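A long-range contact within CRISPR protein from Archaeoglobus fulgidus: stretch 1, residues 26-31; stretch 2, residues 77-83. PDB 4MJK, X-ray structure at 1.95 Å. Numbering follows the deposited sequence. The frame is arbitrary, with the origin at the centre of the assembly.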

ATOM      1  N   PRO A  26      -3.068 -19.239   1.367  1.00 15.29           N
ATOM      2  CA  PRO A  26      -1.946 -18.671   2.138  1.00 15.64           C
ATOM      3  C   PRO A  26      -1.687 -17.195   1.839  1.00 15.20           C
ATOM      4  O   PRO A  26      -0.863 -16.561   2.512  1.00 13.65           O
ATOM      5  N   SER A  27      -2.360 -16.674   0.814  1.00 15.96           N
ATOM      6  CA  SER A  27      -2.373 -15.240   0.513  1.00 14.85           C
ATOM      7  C   SER A  27      -3.707 -14.926  -0.176  1.00 16.76           C
ATOM      8  O   SER A  27      -4.425 -15.842  -0.597  1.00 13.87           O
ATOM      9  N   PHE A  28      -4.051 -13.648  -0.274  1.00 13.60           N
ATOM     10  CA  PHE A  28      -5.392 -13.277  -0.727  1.00 12.86           C
ATOM     11  C   PHE A  28      -5.330 -12.225  -1.819  1.00 10.72           C
ATOM     12  O   PHE A  28      -4.726 -11.174  -1.635  1.00  9.66           O
ATOM     13  N   TYR A  29      -5.982 -12.484  -2.943  1.00  9.09           N
ATOM     14  CA  TYR A  29      -6.198 -11.414  -3.918  1.00 11.69           C
ATOM     15  C   TYR A  29      -7.170 -10.370  -3.335  1.00 10.77           C
ATOM     16  O   TYR A  29      -6.998  -9.158  -3.542  1.00 10.32           O
ATOM     17  N   TYR A  30      -8.181 -10.832  -2.590  1.00 10.12           N
ATOM     18  CA  TYR A  30      -9.197  -9.917  -2.052  1.00 10.33           C
ATOM     19  C   TYR A  30      -9.457 -10.092  -0.566  1.00 10.60           C
ATOM     20  O   TYR A  30      -9.212 -11.151  -0.013  1.00 10.79           O
ATOM     21  N   PRO A  31     -10.010  -9.057   0.085  1.00 11.72           N
ATOM     22  CA  PRO A  31     -10.395  -9.242   1.488  1.00 11.01           C
ATOM     23  C   PRO A  31     -11.401 -10.383   1.603  1.00 10.10           C
ATOM     24  O   PRO A  31     -12.378 -10.405   0.852  1.00 10.36           O
ATOM     25  N   THR A  77      -6.399  -3.775  -9.646  1.00 13.28           N
ATOM     26  CA  THR A  77      -5.938  -5.147  -9.754  1.00 14.00           C
ATOM     27  C   THR A  77      -5.063  -5.424  -8.510  1.00 13.95           C
ATOM     28  O   THR A  77      -4.229  -4.592  -8.118  1.00 14.38           O
ATOM     29  N   PRO A  78      -5.271  -6.572  -7.857  1.00 14.04           N
ATOM     30  CA  PRO A  78      -4.516  -6.843  -6.618  1.00 10.54           C
ATOM     31  C   PRO A  78      -3.074  -7.227  -6.897  1.00 14.08           C
ATOM     32  O   PRO A  78      -2.766  -7.842  -7.921  1.00 16.18           O
ATOM     33  N   LEU A  79      -2.179  -6.866  -5.990  1.00 11.20           N
ATOM     34  CA  LEU A  79      -0.790  -7.272  -6.130  1.00 13.36           C
ATOM     35  C   LEU A  79      -0.387  -7.822  -4.773  1.00 11.83           C
ATOM     36  O   LEU A  79      -0.160  -7.063  -3.842  1.00 11.85           O
ATOM     37  N   ARG A  80      -0.360  -9.143  -4.648  1.00 10.54           N
ATOM     38  CA  ARG A  80      -0.097  -9.764  -3.357  1.00 13.65           C
ATOM     39  C   ARG A  80       1.374  -9.576  -3.015  1.00 15.24           C
ATOM     40  O   ARG A  80       2.219  -9.528  -3.909  1.00 13.53           O
ATOM     41  N   TYR A  81       1.695  -9.467  -1.731  1.00 13.75           N
ATOM     42  CA  TYR A  81       3.110  -9.343  -1.397  1.00 14.95           C
ATOM     43  C   TYR A  81       3.849 -10.619  -1.777  1.00 18.13           C
ATOM     44  O   TYR A  81       5.053 -10.606  -2.029  1.00 18.42           O
ATOM     45  N   SER A  82       3.121 -11.726  -1.862  1.00 16.23           N
ATOM     46  CA  SER A  82       3.752 -12.947  -2.352  1.00 21.58           C
ATOM     47  C   SER A  82       4.186 -12.782  -3.815  1.00 21.00           C
ATOM     48  O   SER A  82       5.243 -13.288  -4.193  1.00 23.93           O
ATOM     49  N   ASP A  83       3.395 -12.057  -4.617  1.00 17.14           N
ATOM     50  CA  ASP A  83       3.766 -11.718  -6.008  1.00 17.66           C
ATOM     51  C   ASP A  83       4.992 -10.794  -6.024  1.00 22.66           C
ATOM     52  O   ASP A  83       5.937 -10.973  -6.801  1.00 20.06           O
TER

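The two stretches run in nearly opposite senses: the end-to-end vectors, CA 27 to 30 against CA 78 to 82, lie 174° apart. The closest CA pair is Tyr-29 CA to Pro-78 CA at 5.6 Å, and 368 Å² of surface, both sides summed, is buried between the stretches. No backbone hydrogen bond links the stretches, so the contact rests mainly on side chains, with Pro-78 and Arg-80 as its principal members from stretch 2. Between these two, Leu-79 points its CA-to-CB bond away, the alternation expected of a strand.

Pro-26 makes no contact; its closest side-chain approach is Pro-26 CG to Arg-80 NH1, 6.7 Å. Ser-27 is the first residue to reach across. Its CA-to-CB bond points toward stretch 2, and chi1 of 59° (p) sets the hydroxyl beside the Arg-80 guanidinium. Arg-80 NH1 donates to Ser-27 OG over 3.1 Å, but the N-H...acceptor angle of 124° marks this as a weak hydrogen bond. Ser-82, also directed toward its partner stretch with chi1 of 77° (p), brings its OG to 3.7 Å from Ser-27 OG.

The Phe-28 CA-to-CB bond points away from stretch 2 (chi1 -68°, m); Phe-28 CB stays 6.1 Å from Arg-80 CG, and the ring lies farther off. Its contribution comes through the backbone, where Phe-28 O lies 3.6 Å from Arg-80 CG.

Tyr-29 leaves its backbone sideways, yet chi1 of -71° (m) and chi2 of -80° bring its ring end nearer to stretch 2. Arg-80 covers one face of that ring. The guanidinium lies flat on it, with centres 4.2 Å apart and planes at 15°. Arg-80 CZ is 4.2 Å from the Tyr-29 ring centroid but 34° off the normal, so the cation-pi contact is off-centre. The methylene sits more squarely: Arg-80 CD is 4.0 Å from the same centroid and only 9° off the normal, a CH-pi contact. Although Tyr-29 OH approaches Arg-80 NH2 to 3.3 Å, the poor angle excludes a hydrogen bond, as suits a hydroxyl lying over the guanidinium face. Pro-78 CB lies at the ring's edge, while Pro-78 CG packs 4.1 Å from Tyr-29 CB and Pro-78 CB meets Tyr-29 O at 3.2 Å.

The arginine's pose (chi1 -59°, m; chi2 169°, t; chi3 -62°, m; chi4 164°) is also held within its own stretch. Arg-80 NE donates to Asp-83 OD2 at 3.0 Å, and Arg-80 NH2 forms a salt bridge with Asp-83 OD1 at 2.8 Å. Arg-80 N also donates to Asp-83 OD2, at 3.1 Å, tying this N-cap residue to the first turn of the helix.

Tyr-30, with chi1 of -68° (m) and chi2 of -76°, likewise starts sideways and ends nearer. Pro-78 CG lies over one face of its ring, 4.2 Å from the centroid and 24° off the normal, and 3.9 Å from Tyr-30 CZ. Its hydroxyl is hydrogen-bonded elsewhere in the structure. Pro-31 is out of reach, closing the contact.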

ATOM      1  CB  PRO A  26      -0.749 -19.533   1.712  1.00 18.23           C
ATOM      2  CG  PRO A  26      -1.106 -20.002   0.338  1.00 23.03           C
ATOM      3  CD  PRO A  26      -2.613 -20.172   0.321  1.00 17.60           C
ATOM      4  CB  SER A  27      -1.205 -14.867  -0.385  1.00 15.80           C
ATOM      5  OG  SER A  27      -1.262 -15.599  -1.596  1.00 21.57           O
ATOM      6  CB  PHE A  28      -6.212 -12.686   0.421  1.00 10.51           C
ATOM      7  CG  PHE A  28      -6.580 -13.665   1.497  1.00 12.52           C
ATOM      8  CD1 PHE A  28      -7.216 -14.857   1.189  1.00 11.65           C
ATOM      9  CD2 PHE A  28      -6.302 -13.379   2.833  1.00 12.37           C
ATOM     10  CE1 PHE A  28      -7.558 -15.760   2.192  1.00 11.21           C
ATOM     11  CE2 PHE A  28      -6.637 -14.270   3.837  1.00 12.97           C
ATOM     12  CZ  PHE A  28      -7.267 -15.460   3.519  1.00 13.17           C
ATOM     13  CB  TYR A  29      -6.748 -11.977  -5.233  1.00 10.89           C
ATOM     14  CG  TYR A  29      -5.756 -12.778  -6.050  1.00 12.95           C
ATOM     15  CD1 TYR A  29      -4.811 -12.144  -6.852  1.00 16.85           C
ATOM     16  CD2 TYR A  29      -5.784 -14.171  -6.046  1.00 16.97           C
ATOM     17  CE1 TYR A  29      -3.907 -12.878  -7.619  1.00 19.70           C
ATOM     18  CE2 TYR A  29      -4.887 -14.916  -6.819  1.00 18.84           C
ATOM     19  CZ  TYR A  29      -3.953 -14.260  -7.596  1.00 18.81           C
ATOM     20  OH  TYR A  29      -3.061 -14.974  -8.359  1.00 23.47           O
ATOM     21  CB  TYR A  30     -10.534 -10.108  -2.777  1.00  8.66           C
ATOM     22  CG  TYR A  30     -10.505  -9.679  -4.209  1.00 13.66           C
ATOM     23  CD1 TYR A  30     -10.528  -8.328  -4.542  1.00 12.07           C
ATOM     24  CD2 TYR A  30     -10.452 -10.621  -5.239  1.00 11.23           C
ATOM     25  CE1 TYR A  30     -10.491  -7.921  -5.861  1.00 13.93           C
ATOM     26  CE2 TYR A  30     -10.419 -10.222  -6.559  1.00 13.21           C
ATOM     27  CZ  TYR A  30     -10.445  -8.860  -6.865  1.00 15.86           C
ATOM     28  OH  TYR A  30     -10.410  -8.429  -8.181  1.00 14.23           O
ATOM     29  CB  PRO A  31     -11.088  -7.917   1.838  1.00 11.82           C
ATOM     30  CG  PRO A  31     -10.501  -6.929   0.894  1.00  9.52           C
ATOM     31  CD  PRO A  31     -10.335  -7.704  -0.399  1.00 12.22           C
ATOM     32  CB  THR A  77      -5.164  -5.352 -11.090  1.00 18.45           C
ATOM     33  OG1 THR A  77      -5.050  -6.755 -11.397  1.00 25.23           O
ATOM     34  CG2 THR A  77      -3.790  -4.754 -10.998  1.00 18.57           C
ATOM     35  CB  PRO A  78      -5.250  -8.037  -6.002  1.00 12.54           C
ATOM     36  CG  PRO A  78      -6.567  -8.167  -6.805  1.00 14.94           C
ATOM     37  CD  PRO A  78      -6.254  -7.625  -8.155  1.00 14.38           C
ATOM     38  CB  LEU A  79       0.079  -6.064  -6.529  1.00 13.77           C
ATOM     39  CG  LEU A  79       1.578  -6.314  -6.676  1.00 16.76           C
ATOM     40  CD1 LEU A  79       1.857  -7.252  -7.841  1.00 20.43           C
ATOM     41  CD2 LEU A  79       2.346  -4.983  -6.851  1.00 19.97           C
ATOM     42  CB  ARG A  80      -0.445 -11.248  -3.401  1.00 12.95           C
ATOM     43  CG  ARG A  80      -1.892 -11.518  -3.766  1.00 13.89           C
ATOM     44  CD  ARG A  80      -2.092 -12.991  -4.060  1.00 15.74           C
ATOM     45  NE  ARG A  80      -1.281 -13.415  -5.195  1.00 16.47           N
ATOM     46  CZ  ARG A  80      -1.011 -14.683  -5.486  1.00 25.89           C
ATOM     47  NH1 ARG A  80      -1.488 -15.660  -4.716  1.00 24.17           N
ATOM     48  NH2 ARG A  80      -0.254 -14.976  -6.536  1.00 23.90           N
ATOM     49  CB  TYR A  81       3.331  -8.946   0.062  1.00 16.56           C
ATOM     50  CG  TYR A  81       3.671  -7.478   0.191  1.00 15.17           C
ATOM     51  CD1 TYR A  81       2.682  -6.539   0.440  1.00 16.10           C
ATOM     52  CD2 TYR A  81       4.981  -7.026   0.021  1.00 18.39           C
ATOM     53  CE1 TYR A  81       2.985  -5.192   0.539  1.00 15.82           C
ATOM     54  CE2 TYR A  81       5.298  -5.671   0.117  1.00 16.54           C
ATOM     55  CZ  TYR A  81       4.290  -4.765   0.373  1.00 19.88           C
ATOM     56  OH  TYR A  81       4.571  -3.424   0.487  1.00 19.18           O
ATOM     57  CB  SER A  82       2.873 -14.192  -2.125  1.00 20.69           C
ATOM     58  OG  SER A  82       1.815 -14.272  -3.055  1.00 26.75           O
ATOM     59  CB  ASP A  83       2.623 -10.977  -6.712  1.00 19.20           C
ATOM     60  CG  ASP A  83       1.406 -11.855  -6.979  1.00 23.14           C
ATOM     61  OD1 ASP A  83       1.600 -13.013  -7.406  1.00 25.19           O
ATOM     62  OD2 ASP A  83       0.259 -11.377  -6.767  1.00 23.17           O
TER